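Local coordinates for insect group II chitinase (Ostrinia furnacalis, PDB 5Y2A), which probably hydrolyses chitin, acting as a family 18 glycoside hydrolase through one of the catalytic domains of this insect group II chitinase, at residues F222-N225 with F226-Y230; M211-H214 with D215-D219; Y176-V180 with P181-M185; G280-F284 with Y285-E289; K234-R238 with K239-V243. All blocks are in the same frame, centred on the assembly; numbering follows the deposited sequence.

Contact 1 (F222-N225 with F226-Y230). With NAG (2-acetamido-2-deoxy-beta-D-glucopyranose), chain C.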
# COMPACT_ATOMS: atom_id res chain seq x y z
N PHE A 222 -9.62 -9.99 -22.09
CA PHE A 222 -8.64 -9.95 -21.00
C PHE A 222 -7.57 -11.02 -21.20
O PHE A 222 -7.41 -11.95 -20.41
CB PHE A 222 -9.34 -10.12 -19.65
CG PHE A 222 -9.87 -8.84 -19.08
CD1 PHE A 222 -10.81 -8.09 -19.77
CD2 PHE A 222 -9.44 -8.39 -17.84
CE1 PHE A 222 -11.31 -6.91 -19.24
CE2 PHE A 222 -9.93 -7.21 -17.30
CZ PHE A 222 -10.87 -6.47 -18.00
N ASN A 223 -6.82 -10.90 -22.30
CA ASN A 223 -5.72 -11.82 -22.55
C ASN A 223 -4.73 -11.16 -23.50
O ASN A 223 -5.08 -10.25 -24.26
CB ASN A 223 -6.22 -13.16 -23.11
CG ASN A 223 -7.03 -12.99 -24.39
OD1 ASN A 223 -6.47 -12.97 -25.48
ND2 ASN A 223 -8.35 -12.89 -24.25
N VAL A 224 -3.48 -11.64 -23.43
CA VAL A 224 -2.40 -11.00 -24.19
C VAL A 224 -2.70 -11.01 -25.68
O VAL A 224 -2.49 -10.01 -26.38
CB VAL A 224 -1.06 -11.71 -23.89
CG1 VAL A 224 0.04 -11.18 -24.79
CG2 VAL A 224 -0.69 -11.55 -22.42
N ASN A 225 -3.18 -12.14 -26.19
CA ASN A 225 -3.38 -12.27 -27.63
C ASN A 225 -4.40 -11.25 -28.14
O ASN A 225 -4.18 -10.62 -29.18
CB ASN A 225 -3.81 -13.69 -27.97
CG ASN A 225 -4.01 -13.90 -29.45
OD1 ASN A 225 -3.17 -13.51 -30.27
ND2 ASN A 225 -5.14 -14.49 -29.81
N PHE A 226 -5.49 -11.04 -27.40
CA PHE A 226 -6.42 -10.00 -27.83
C PHE A 226 -5.76 -8.63 -27.78
O PHE A 226 -5.86 -7.86 -28.74
CB PHE A 226 -7.69 -9.99 -26.96
CG PHE A 226 -8.68 -8.94 -27.39
CD1 PHE A 226 -8.54 -7.61 -26.97
CD2 PHE A 226 -9.72 -9.26 -28.25
CE1 PHE A 226 -9.43 -6.64 -27.39
CE2 PHE A 226 -10.62 -8.29 -28.66
CZ PHE A 226 -10.47 -6.98 -28.24
N THR A 227 -5.08 -8.32 -26.67
CA THR A 227 -4.46 -7.01 -26.51
C THR A 227 -3.55 -6.69 -27.69
O THR A 227 -3.58 -5.58 -28.23
CB THR A 227 -3.67 -6.97 -25.21
OG1 THR A 227 -4.54 -7.23 -24.10
CG2 THR A 227 -3.02 -5.61 -25.04
N VAL A 228 -2.71 -7.65 -28.08
CA VAL A 228 -1.75 -7.41 -29.16
C VAL A 228 -2.49 -7.18 -30.47
O VAL A 228 -2.21 -6.23 -31.20
CB VAL A 228 -0.75 -8.58 -29.26
CG1 VAL A 228 0.08 -8.46 -30.53
CG2 VAL A 228 0.15 -8.62 -28.03
N ASN A 229 -3.44 -8.06 -30.79
CA ASN A 229 -4.19 -7.90 -32.03
C ASN A 229 -5.03 -6.63 -32.02
O ASN A 229 -5.20 -6.00 -33.07
CB ASN A 229 -5.05 -9.14 -32.28
CG ASN A 229 -4.24 -10.29 -32.83
OD1 ASN A 229 -3.85 -10.28 -33.99
ND2 ASN A 229 -3.97 -11.28 -31.98
N TYR A 230 -5.53 -6.23 -30.85
CA TYR A 230 -6.30 -4.99 -30.78
C TYR A 230 -5.44 -3.78 -31.11
O TYR A 230 -5.86 -2.89 -31.86
CB TYR A 230 -6.93 -4.84 -29.40
CG TYR A 230 -8.04 -3.81 -29.35
CD1 TYR A 230 -9.23 -4.00 -30.04
CD2 TYR A 230 -7.89 -2.64 -28.60
CE1 TYR A 230 -10.24 -3.06 -30.00
CE2 TYR A 230 -8.90 -1.69 -28.55
CZ TYR A 230 -10.07 -1.91 -29.25
OH TYR A 230 -11.08 -0.97 -29.20
C1 NAG C . -5.45 -14.72 -31.19
C2 NAG C . -6.02 -16.11 -31.44
C3 NAG C . -6.44 -16.26 -32.91
C4 NAG C . -7.34 -15.11 -33.35
C5 NAG C . -6.73 -13.77 -32.96
C6 NAG C . -7.65 -12.59 -33.22
C7 NAG C . -5.36 -18.15 -30.24
C8 NAG C . -4.29 -19.17 -30.04
N2 NAG C . -5.07 -17.15 -31.09
O3 NAG C . -7.09 -17.51 -33.05
O4 NAG C . -7.44 -15.07 -34.77
O5 NAG C . -6.40 -13.74 -31.57
O6 NAG C . -8.77 -12.60 -32.35
O7 NAG C . -6.44 -18.20 -29.66

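Contact 2 (M211-H214 with D215-D219). With NAG (2-acetamido-2-deoxy-beta-D-glucopyranose), chain C.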
# COMPACT_ATOMS: atom_id res chain seq x y z
N MET A 211 -2.78 -15.71 -21.67
CA MET A 211 -2.26 -15.60 -23.02
C MET A 211 -3.38 -15.64 -24.06
O MET A 211 -3.44 -14.78 -24.95
CB MET A 211 -1.24 -16.71 -23.29
CG MET A 211 -0.63 -16.65 -24.67
SD MET A 211 0.42 -15.20 -24.88
CE MET A 211 0.10 -14.73 -26.57
N TYR A 212 -4.26 -16.64 -23.97
CA TYR A 212 -5.37 -16.82 -24.89
C TYR A 212 -6.67 -16.92 -24.09
O TYR A 212 -6.66 -17.07 -22.87
CB TYR A 212 -5.18 -18.08 -25.76
CG TYR A 212 -3.86 -18.08 -26.51
CD1 TYR A 212 -3.60 -17.12 -27.47
CD2 TYR A 212 -2.88 -19.03 -26.24
CE1 TYR A 212 -2.39 -17.10 -28.16
CE2 TYR A 212 -1.68 -19.03 -26.92
CZ TYR A 212 -1.44 -18.05 -27.88
OH TYR A 212 -0.24 -18.04 -28.56
N VAL A 213 -7.79 -16.82 -24.81
CA VAL A 213 -9.11 -16.94 -24.18
C VAL A 213 -9.23 -18.29 -23.47
O VAL A 213 -8.79 -19.32 -23.99
CB VAL A 213 -10.22 -16.76 -25.22
CG1 VAL A 213 -11.58 -17.11 -24.63
CG2 VAL A 213 -10.23 -15.33 -25.74
N HIS A 214 -9.83 -18.27 -22.29
CA HIS A 214 -10.08 -19.46 -21.49
C HIS A 214 -11.58 -19.63 -21.38
O HIS A 214 -12.33 -18.65 -21.43
CB HIS A 214 -9.42 -19.33 -20.10
CG HIS A 214 -9.38 -20.60 -19.31
ND1 HIS A 214 -10.47 -21.07 -18.61
CD2 HIS A 214 -8.37 -21.48 -19.08
CE1 HIS A 214 -10.14 -22.19 -17.99
NE2 HIS A 214 -8.87 -22.46 -18.26
N ASP A 215 -12.04 -20.88 -21.25
CA ASP A 215 -13.48 -21.11 -21.24
C ASP A 215 -14.13 -20.53 -20.00
O ASP A 215 -15.32 -20.18 -20.03
CB ASP A 215 -13.79 -22.61 -21.37
CG ASP A 215 -13.13 -23.44 -20.29
OD1 ASP A 215 -11.97 -23.85 -20.49
OD2 ASP A 215 -13.77 -23.68 -19.24
N LYS A 216 -13.39 -20.40 -18.90
CA LYS A 216 -13.91 -19.78 -17.69
C LYS A 216 -13.94 -18.26 -17.77
O LYS A 216 -14.36 -17.61 -16.80
CB LYS A 216 -13.09 -20.22 -16.47
CG LYS A 216 -13.17 -21.71 -16.16
CD LYS A 216 -13.80 -21.98 -14.80
CE LYS A 216 -14.10 -23.46 -14.63
NZ LYS A 216 -14.79 -24.02 -15.82
N ASP A 217 -13.49 -17.67 -18.87
CA ASP A 217 -13.44 -16.22 -18.99
C ASP A 217 -14.85 -15.64 -19.09
O ASP A 217 -15.73 -16.22 -19.73
CB ASP A 217 -12.63 -15.80 -20.21
CG ASP A 217 -11.14 -15.91 -19.99
OD1 ASP A 217 -10.71 -16.08 -18.83
OD2 ASP A 217 -10.39 -15.82 -20.98
N THR A 218 -15.05 -14.49 -18.45
CA THR A 218 -16.25 -13.69 -18.63
C THR A 218 -16.07 -12.55 -19.63
O THR A 218 -17.07 -12.00 -20.09
CB THR A 218 -16.73 -13.12 -17.29
OG1 THR A 218 -15.75 -12.21 -16.78
CG2 THR A 218 -16.96 -14.24 -16.28
N ASP A 219 -14.84 -12.20 -19.96
CA ASP A 219 -14.54 -11.16 -20.93
C ASP A 219 -13.43 -11.67 -21.83
O ASP A 219 -12.32 -11.94 -21.35
CB ASP A 219 -14.14 -9.85 -20.23
CG ASP A 219 -13.98 -8.67 -21.18
OD1 ASP A 219 -13.53 -8.85 -22.34
OD2 ASP A 219 -14.28 -7.53 -20.76
C1 NAG C . -5.45 -14.72 -31.19
C2 NAG C . -6.02 -16.11 -31.44
C3 NAG C . -6.44 -16.26 -32.91
C4 NAG C . -7.34 -15.11 -33.35
C5 NAG C . -6.73 -13.77 -32.96
C6 NAG C . -7.65 -12.59 -33.22
C7 NAG C . -5.36 -18.15 -30.24
C8 NAG C . -4.29 -19.17 -30.04
N2 NAG C . -5.07 -17.15 -31.09
O3 NAG C . -7.09 -17.51 -33.05
O4 NAG C . -7.44 -15.07 -34.77
O5 NAG C . -6.40 -13.74 -31.57
O6 NAG C . -8.77 -12.60 -32.35
O7 NAG C . -6.44 -18.20 -29.66
O HOH W 1 -8.00 -15.88 -20.62

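Contact 3 (Y176-V180 with P181-M185)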
# COMPACT_ATOMS: atom_id res chain seq x y z
N TYR A 176 -10.11 4.90 -24.55
CA TYR A 176 -10.18 6.22 -23.95
C TYR A 176 -8.88 7.00 -24.07
O TYR A 176 -8.91 8.23 -24.17
CB TYR A 176 -10.52 6.08 -22.47
CG TYR A 176 -11.99 5.92 -22.11
CD1 TYR A 176 -12.92 6.91 -22.42
CD2 TYR A 176 -12.43 4.79 -21.45
CE1 TYR A 176 -14.25 6.77 -22.06
CE2 TYR A 176 -13.76 4.63 -21.10
CZ TYR A 176 -14.66 5.63 -21.41
OH TYR A 176 -15.98 5.46 -21.05
N ALA A 177 -7.73 6.33 -24.05
CA ALA A 177 -6.47 7.00 -23.75
C ALA A 177 -5.60 7.29 -24.96
O ALA A 177 -4.85 8.27 -24.95
CB ALA A 177 -5.65 6.17 -22.75
N TYR A 178 -5.64 6.46 -26.01
CA TYR A 178 -4.56 6.43 -26.99
C TYR A 178 -5.05 6.75 -28.40
O TYR A 178 -5.99 6.13 -28.90
CB TYR A 178 -3.86 5.07 -26.97
CG TYR A 178 -3.32 4.70 -25.61
CD1 TYR A 178 -2.45 5.55 -24.93
CD2 TYR A 178 -3.66 3.50 -25.01
CE1 TYR A 178 -1.95 5.21 -23.68
CE2 TYR A 178 -3.17 3.15 -23.76
CZ TYR A 178 -2.31 4.02 -23.11
OH TYR A 178 -1.81 3.67 -21.87
N ASN A 179 -4.38 7.71 -29.03
CA ASN A 179 -4.36 7.87 -30.48
C ASN A 179 -3.32 6.88 -30.99
O ASN A 179 -2.14 7.21 -31.13
CB ASN A 179 -4.02 9.31 -30.86
CG ASN A 179 -4.04 9.55 -32.37
OD1 ASN A 179 -3.82 8.64 -33.17
ND2 ASN A 179 -4.31 10.79 -32.76
N VAL A 180 -3.77 5.66 -31.26
CA VAL A 180 -2.83 4.57 -31.54
C VAL A 180 -1.97 4.85 -32.77
O VAL A 180 -0.75 4.66 -32.69
CB VAL A 180 -3.58 3.23 -31.63
CG1 VAL A 180 -2.66 2.13 -32.13
CG2 VAL A 180 -4.17 2.87 -30.26
N PRO A 181 -2.51 5.29 -33.92
CA PRO A 181 -1.63 5.55 -35.07
C PRO A 181 -0.55 6.59 -34.80
O PRO A 181 0.59 6.42 -35.24
CB PRO A 181 -2.61 6.01 -36.16
CG PRO A 181 -3.91 5.41 -35.78
CD PRO A 181 -3.93 5.46 -34.28
N ALA A 182 -0.89 7.67 -34.09
CA ALA A 182 0.10 8.71 -33.81
C ALA A 182 1.18 8.20 -32.87
O ALA A 182 2.36 8.52 -33.05
CB ALA A 182 -0.59 9.94 -33.21
N LEU A 183 0.80 7.42 -31.85
CA LEU A 183 1.79 6.90 -30.91
C LEU A 183 2.73 5.91 -31.60
O LEU A 183 3.95 5.96 -31.40
CB LEU A 183 1.08 6.25 -29.72
CG LEU A 183 0.26 7.25 -28.90
CD1 LEU A 183 -0.51 6.57 -27.79
CD2 LEU A 183 1.17 8.34 -28.34
N SER A 184 2.17 5.00 -32.40
CA SER A 184 2.99 4.05 -33.13
C SER A 184 4.04 4.76 -33.98
O SER A 184 5.20 4.35 -34.03
CB SER A 184 2.10 3.15 -34.00
OG SER A 184 2.88 2.20 -34.70
N MET A 185 3.65 5.87 -34.63
CA MET A 185 4.57 6.56 -35.53
C MET A 185 5.64 7.32 -34.76
O MET A 185 6.79 7.39 -35.20
CB MET A 185 3.80 7.53 -36.42
CG MET A 185 4.64 8.17 -37.51
SD MET A 185 3.62 9.36 -38.40
CE MET A 185 3.32 10.53 -37.09

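Contact 4 (G280-F284 with Y285-E289)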
# COMPACT_ATOMS: atom_id res chain seq x y z
N GLY A 280 -1.11 -9.51 -1.86
CA GLY A 280 -1.60 -9.55 -3.22
C GLY A 280 -0.52 -9.74 -4.27
O GLY A 280 -0.86 -9.91 -5.45
N PHE A 281 0.75 -9.82 -3.87
CA PHE A 281 1.88 -9.77 -4.78
C PHE A 281 2.94 -10.74 -4.28
O PHE A 281 3.21 -10.80 -3.07
CB PHE A 281 2.41 -8.33 -4.84
CG PHE A 281 3.62 -8.14 -5.71
CD1 PHE A 281 4.89 -8.38 -5.22
CD2 PHE A 281 3.48 -7.66 -7.00
CE1 PHE A 281 6.00 -8.19 -6.02
CE2 PHE A 281 4.59 -7.46 -7.81
CZ PHE A 281 5.85 -7.72 -7.31
N LEU A 282 3.52 -11.52 -5.19
CA LEU A 282 4.66 -12.38 -4.87
C LEU A 282 5.62 -12.38 -6.05
O LEU A 282 5.18 -12.54 -7.19
CB LEU A 282 4.22 -13.83 -4.56
CG LEU A 282 3.39 -14.11 -3.30
CD1 LEU A 282 2.88 -15.55 -3.30
CD2 LEU A 282 4.19 -13.82 -2.04
N SER A 283 6.91 -12.20 -5.77
CA SER A 283 7.91 -12.31 -6.83
C SER A 283 7.98 -13.75 -7.32
O SER A 283 7.55 -14.69 -6.63
CB SER A 283 9.28 -11.88 -6.32
OG SER A 283 9.80 -12.83 -5.40
N PHE A 284 8.53 -13.93 -8.51
CA PHE A 284 8.71 -15.28 -9.03
C PHE A 284 9.55 -16.12 -8.07
O PHE A 284 9.25 -17.29 -7.84
CB PHE A 284 9.35 -15.26 -10.42
CG PHE A 284 9.50 -16.64 -11.02
CD1 PHE A 284 8.38 -17.43 -11.26
CD2 PHE A 284 10.75 -17.15 -11.33
CE1 PHE A 284 8.50 -18.70 -11.80
CE2 PHE A 284 10.88 -18.43 -11.88
CZ PHE A 284 9.76 -19.20 -12.11
N TYR A 285 10.60 -15.53 -7.48
CA TYR A 285 11.45 -16.32 -6.58
C TYR A 285 10.72 -16.65 -5.28
O TYR A 285 10.95 -17.73 -4.71
CB TYR A 285 12.78 -15.61 -6.32
CG TYR A 285 12.74 -14.25 -5.64
CD1 TYR A 285 12.63 -14.14 -4.25
CD2 TYR A 285 12.87 -13.08 -6.38
CE1 TYR A 285 12.61 -12.90 -3.63
CE2 TYR A 285 12.85 -11.83 -5.76
CZ TYR A 285 12.73 -11.75 -4.38
OH TYR A 285 12.71 -10.52 -3.76
N GLU A 286 9.84 -15.77 -4.80
CA GLU A 286 9.02 -16.13 -3.64
C GLU A 286 8.07 -17.28 -3.98
O GLU A 286 7.76 -18.12 -3.12
CB GLU A 286 8.25 -14.90 -3.15
CG GLU A 286 9.13 -13.86 -2.47
CD GLU A 286 8.41 -12.55 -2.17
OE1 GLU A 286 7.59 -12.10 -3.00
OE2 GLU A 286 8.69 -11.95 -1.11
N ILE A 287 7.58 -17.32 -5.21
CA ILE A 287 6.73 -18.43 -5.63
C ILE A 287 7.55 -19.72 -5.70
O ILE A 287 7.07 -20.80 -5.33
CB ILE A 287 6.06 -18.10 -6.97
CG1 ILE A 287 5.11 -16.91 -6.80
CG2 ILE A 287 5.33 -19.31 -7.54
CD1 ILE A 287 4.67 -16.33 -8.12
N CYS A 288 8.79 -19.63 -6.18
CA CYS A 288 9.67 -20.80 -6.22
C CYS A 288 9.88 -21.37 -4.83
O CYS A 288 9.80 -22.58 -4.62
CB CYS A 288 11.01 -20.42 -6.85
SG CYS A 288 10.98 -20.35 -8.65
N GLU A 289 10.18 -20.50 -3.86
CA GLU A 289 10.36 -20.98 -2.49
C GLU A 289 9.12 -21.71 -2.00
O GLU A 289 9.23 -22.74 -1.33
CB GLU A 289 10.70 -19.81 -1.56
CG GLU A 289 10.89 -20.25 -0.12
CD GLU A 289 11.22 -19.11 0.81
OE1 GLU A 289 11.47 -17.99 0.32
OE2 GLU A 289 11.22 -19.33 2.04

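Contact 5 (K234-R238 with K239-V243)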
# COMPACT_ATOMS: atom_id res chain seq x y z
N LYS A 234 -5.94 -1.37 -34.26
CA LYS A 234 -6.09 0.06 -34.06
C LYS A 234 -5.06 0.87 -34.83
O LYS A 234 -5.09 2.11 -34.76
CB LYS A 234 -6.00 0.41 -32.57
CG LYS A 234 -7.21 -0.02 -31.77
CD LYS A 234 -8.29 1.04 -31.83
CE LYS A 234 -8.71 1.46 -30.44
NZ LYS A 234 -9.42 2.77 -30.47
N GLY A 235 -4.15 0.23 -35.55
CA GLY A 235 -3.21 0.93 -36.40
C GLY A 235 -1.76 0.89 -35.97
O GLY A 235 -0.95 1.63 -36.54
N ALA A 236 -1.40 0.08 -34.98
CA ALA A 236 -0.03 0.03 -34.50
C ALA A 236 0.86 -0.75 -35.46
O ALA A 236 0.46 -1.79 -35.99
CB ALA A 236 0.03 -0.60 -33.11
N ASP A 237 2.07 -0.24 -35.67
CA ASP A 237 3.15 -0.95 -36.35
C ASP A 237 3.57 -2.17 -35.53
O ASP A 237 3.97 -2.01 -34.37
CB ASP A 237 4.32 0.01 -36.56
CG ASP A 237 5.52 -0.63 -37.26
OD1 ASP A 237 5.51 -1.84 -37.54
OD2 ASP A 237 6.50 0.11 -37.50
N ARG A 238 3.50 -3.37 -36.11
CA ARG A 238 3.83 -4.57 -35.32
C ARG A 238 5.24 -4.50 -34.74
O ARG A 238 5.47 -4.94 -33.60
CB ARG A 238 3.73 -5.84 -36.19
CG ARG A 238 2.36 -6.28 -36.63
CD ARG A 238 2.44 -7.50 -37.57
NE ARG A 238 1.10 -8.04 -37.78
CZ ARG A 238 0.66 -9.20 -37.29
NH1 ARG A 238 1.46 -9.96 -36.56
NH2 ARG A 238 -0.59 -9.58 -37.53
N LYS A 239 6.20 -3.95 -35.49
CA LYS A 239 7.57 -3.84 -34.98
C LYS A 239 7.70 -2.86 -33.81
O LYS A 239 8.76 -2.83 -33.17
CB LYS A 239 8.59 -3.50 -36.08
CG LYS A 239 8.80 -4.64 -37.09
CD LYS A 239 9.14 -5.94 -36.36
CE LYS A 239 10.47 -5.94 -35.61
NZ LYS A 239 10.80 -7.31 -35.11
N LYS A 240 6.72 -1.97 -33.62
CA LYS A 240 6.77 -1.07 -32.47
C LYS A 240 6.23 -1.71 -31.19
O LYS A 240 6.49 -1.20 -30.10
CB LYS A 240 5.97 0.22 -32.73
CG LYS A 240 6.55 1.13 -33.82
CD LYS A 240 7.93 1.64 -33.45
CE LYS A 240 8.46 2.57 -34.53
NZ LYS A 240 7.70 3.84 -34.60
N LEU A 241 5.51 -2.83 -31.30
CA LEU A 241 4.86 -3.42 -30.14
C LEU A 241 5.82 -4.32 -29.38
O LEU A 241 6.42 -5.23 -29.95
CB LEU A 241 3.62 -4.20 -30.55
CG LEU A 241 2.50 -3.34 -31.15
CD1 LEU A 241 1.32 -4.21 -31.57
CD2 LEU A 241 2.08 -2.26 -30.16
N VAL A 242 5.95 -4.07 -28.08
CA VAL A 242 6.81 -4.86 -27.20
C VAL A 242 5.91 -5.47 -26.13
O VAL A 242 5.22 -4.74 -25.41
CB VAL A 242 7.93 -4.00 -26.60
CG1 VAL A 242 8.71 -4.78 -25.54
CG2 VAL A 242 8.86 -3.51 -27.71
N VAL A 243 5.92 -6.79 -26.02
CA VAL A 243 4.96 -7.50 -25.19
C VAL A 243 5.54 -7.71 -23.79
O VAL A 243 6.54 -8.42 -23.62
CB VAL A 243 4.56 -8.84 -25.82
CG1 VAL A 243 3.67 -9.64 -24.87
CG2 VAL A 243 3.83 -8.59 -27.14
O HOH W 2 6.21 2.80 -37.11

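Contact 1 (F222-N225 with F226-Y230)
This contact is the first turn of helix 224-233, where Asn223 is the N-cap and Asn225 carries an N-linked glycan. Asn223 OD1 accepts from Phe226 N at 2.9 Å, the capping bond. The donor stands above the carbonyl plane of the amide, 41° out of it. Asn223 CG lies between the backbone N and the carbonyl carbon (chi1 57°), which turns OD1 back over the first turn. Asn223 OD1 also lies 3.5 Å from Phe226 CB. The helix bonds start here, with Thr227 N giving to Asn223 O at 3.1 Å and Val228 N to Val224 O. Val224 and Val228 run side by side, CG1 to CG2 4.1 Å, and both meet Val243 of strand 241-254. Thr227 OG1 is bonded to Tyr197 OH and Ala169 O.

Asn225 O takes two bonds from one residue. Asn229 N and Asn229 ND2 reach it from opposite faces of its plane, the side-chain bond being 2.9 Å. The two side-chain amide planes of Asn225 and Asn229 are 89° apart. Asn225 OD1 is held by Tyr331 OH of helix 322-334, which probably helps fix the rotation of the glycosylated amide. The sugar, N-acetylglucosamine, is bonded covalently through its C1 to Asn225 ND2 at 1.4 Å, and its O5 comes within 3.5 Å of Asn229 ND2.

Contact 2 (M211-H214 with D215-D219)
His214 to Asp217 form a type I beta turn, closed by Asp217 N giving to His214 O at 3.0 Å. The Asp217 side chain folds back to the start of the same turn. Its OD2 accepts from His214 N at 2.8 Å, in a nearly straight bond (167°). The donor comes from above the carboxylate plane. Asp217 CG sits beside its own backbone N (chi1 -77°), which brings OD2 back to the His214 backbone N. The turn belongs to the surface loop between strand 189-192 and helix 224-233 of the GH18 barrel.

The imidazole of His214 serves the second half of the turn. Its ND1 accepts from Lys216 N at 3.0 Å, with the donor close to the ring plane. That bond requires ND1 to carry no proton. Asp215 OD1 lies over one face of the ring, 3.5 Å from His214 CE1, and the carboxylate is turned only 29° from the ring plane. Arg305 holds that same OD1 in a salt bridge. Lys216 CG runs alongside the ring, 3.6 Å from His214 CE1. A leucine in place of His214 would probably leave Lys216 N without its acceptor and the turn less firmly set.

Upstream in this loop, Tyr212 presents a ring face to the N-acetylglucosamine linked to Asn225. The acetamide methyl C8 rests over that face, 3.4 Å from Tyr212 CD1. Met211 CG covers the opposite face, and Tyr212 OH is bonded to His327 NE2.

Contact 3 (Y176-V180 with P181-M185)
The side chain of Asn179 has CG anti to the backbone N (chi1 -178°), which sends OD1 along the chain to the opening of helix 180-186. There OD1 accepts from Ala182 N at 3.2 Å, so Asn179 is the N-cap. Ala182 N stands well above the plane of the side-chain carbonyl, 55° out of it. The same oxygen lies 3.4 Å from Pro181 CD, and the flat amide also covers Ala182 CB, 3.6 Å from Asn179 CG. Pro181 has no N-H to offer, which suits the first turn of a helix. Its CD is pressed against Val180 CB at 3.5 Å, a tight contact.

Backbone bonds then carry the helix on. Leu183 N gives to Asn179 O at 3.0 Å, and Ser184 N to Val180 O at 3.0 Å. A valine in place of Asn179 would probably leave Ala182 N without its capping partner and fray the start of the helix.

Tyr178, the first residue to leave helix 171-177, meets Leu183 across the turn. Leu183 CG lies beside its own backbone N (chi1 -64°), and the CD1 methyl reaches back to Tyr178 CD1 at 3.6 Å. The two side chains cross at about a right angle. Ala177 CB sits over the centre of one face of the Tyr178 ring, and the phenol OH is bonded to Ser168 N.

The junction thus joins two consecutive short helices, 171-177 and 180-186. Leu183 packs on Phe145 and Val149 of helix 141-159, while Ser184 bonds to Asp237 and Lys240 ahead of strand 241-254.

Contact 4 (G280-F284 with Y285-E289)
The ring of Tyr285 carries Ser283 OG over the centre of one face, 3.0 Å above the plane. Ser283 CB also lies over this face, 3.9 Å from the ring centroid, a CH-pi contact. The Phe284 ring has Cys288 SG over one face, offset toward the rim and 4.0 Å from the centroid. This is a sulfur-aromatic contact, and the same sulfur is joined to Cys355 in a disulfide. Tyr285 CG lies between its backbone N and carbonyl carbon (chi1 62°), which folds the ring back over Ser283.

Ser283 and Glu286 bond to each other twice over. Ser283 OG accepts from Glu286 N at 3.0 Å. In return Glu286 OE1 accepts from Ser283 N at 2.9 Å, met on the anti side of the carboxylate and near its plane. A weak bond also runs from Ser283 OG to Glu286 OE1. Both residues are buried, and Thr276 OG1 bonds Glu286 OE1 while Glu275 N bonds OE2. Ile287 N gives to Ser283 O and Cys288 N to Phe284 O, which begins the helix. Leu282 CB meets Ile287 CG1 at 3.9 Å, and both side chains reach Val317 of strand 315-318.

The axis of residues 285-289 stands at 85° to that of strand 281-283, so the chain turns sharply at Ser283. Reciprocal bonding of Ser283 and Glu286 is a capping box, here starting helix 284-292 directly after the strand.

Contact 5 (K234-R238 with K239-V243)
Asp237 O accepts from Lys240 N at 2.9 Å, the shortest direct bond between residues 234-238 and 239-243. The donor stands above the carbonyl plane, 55° out of it. Leu241 N gives to Arg238 O in the same manner at 3.1 Å. The two bonds make the short 3-10 turn that leads into strand 241-254.

The Asp237 side chain adds to this turn. Its CG is anti to the backbone N (chi1 179°), which brings OD1 to the backbone N of Lys239. Asp237 OD1 accepts from Lys239 N at 3.0 Å, from above the carboxylate plane, and so closes an Asx turn. Asp237 OD2 takes a bond from a water at 2.7 Å, and that water accepts from Lys240 NZ at 3.1 Å. Lys240 CG lies 3.7 Å from Asp237 CB. On the inner side Ala236 CB meets Leu241 CD2 at 4.0 Å, and Leu241 packs on Trp231 and Ile232 of helix 224-233. Gly235 ends that helix in a Schellman motif.

The ammonium of Lys240 also gives to Ser184 O and Leu187 O, and Lys239 NZ to Leu337 O and Arg2 O. Asp237 and Lys240 carry opposite charges, but Asp237 OD2 and Lys240 NZ are 4.9 Å apart. They form no direct ion pair; the water bridges them, and any attraction is probably modest, while carbonyl oxygens take much of the lysine's hydrogen bonding.

Contacts 1 and 4 are buried, contacts 3 and 5 partly so, and contact 2 lies at the surface. Contacts 1, 3 and 4 all start helices, with an asparagine cap in the first two and a serine-glutamate box in the third. Contact 2 is a turn held by histidine and aspartate, and contact 5 a 3-10 turn with water and lysine. Contacts 1 and 2 touch and share the glycan, which one bears and the other covers. Contact 5 follows the helix of contact 1 and packs on it through valines, while its lysine and aspartate bond to the helix of contact 3. Contact 4 stands apart, its centre about 24 to 34 Å from those of the others.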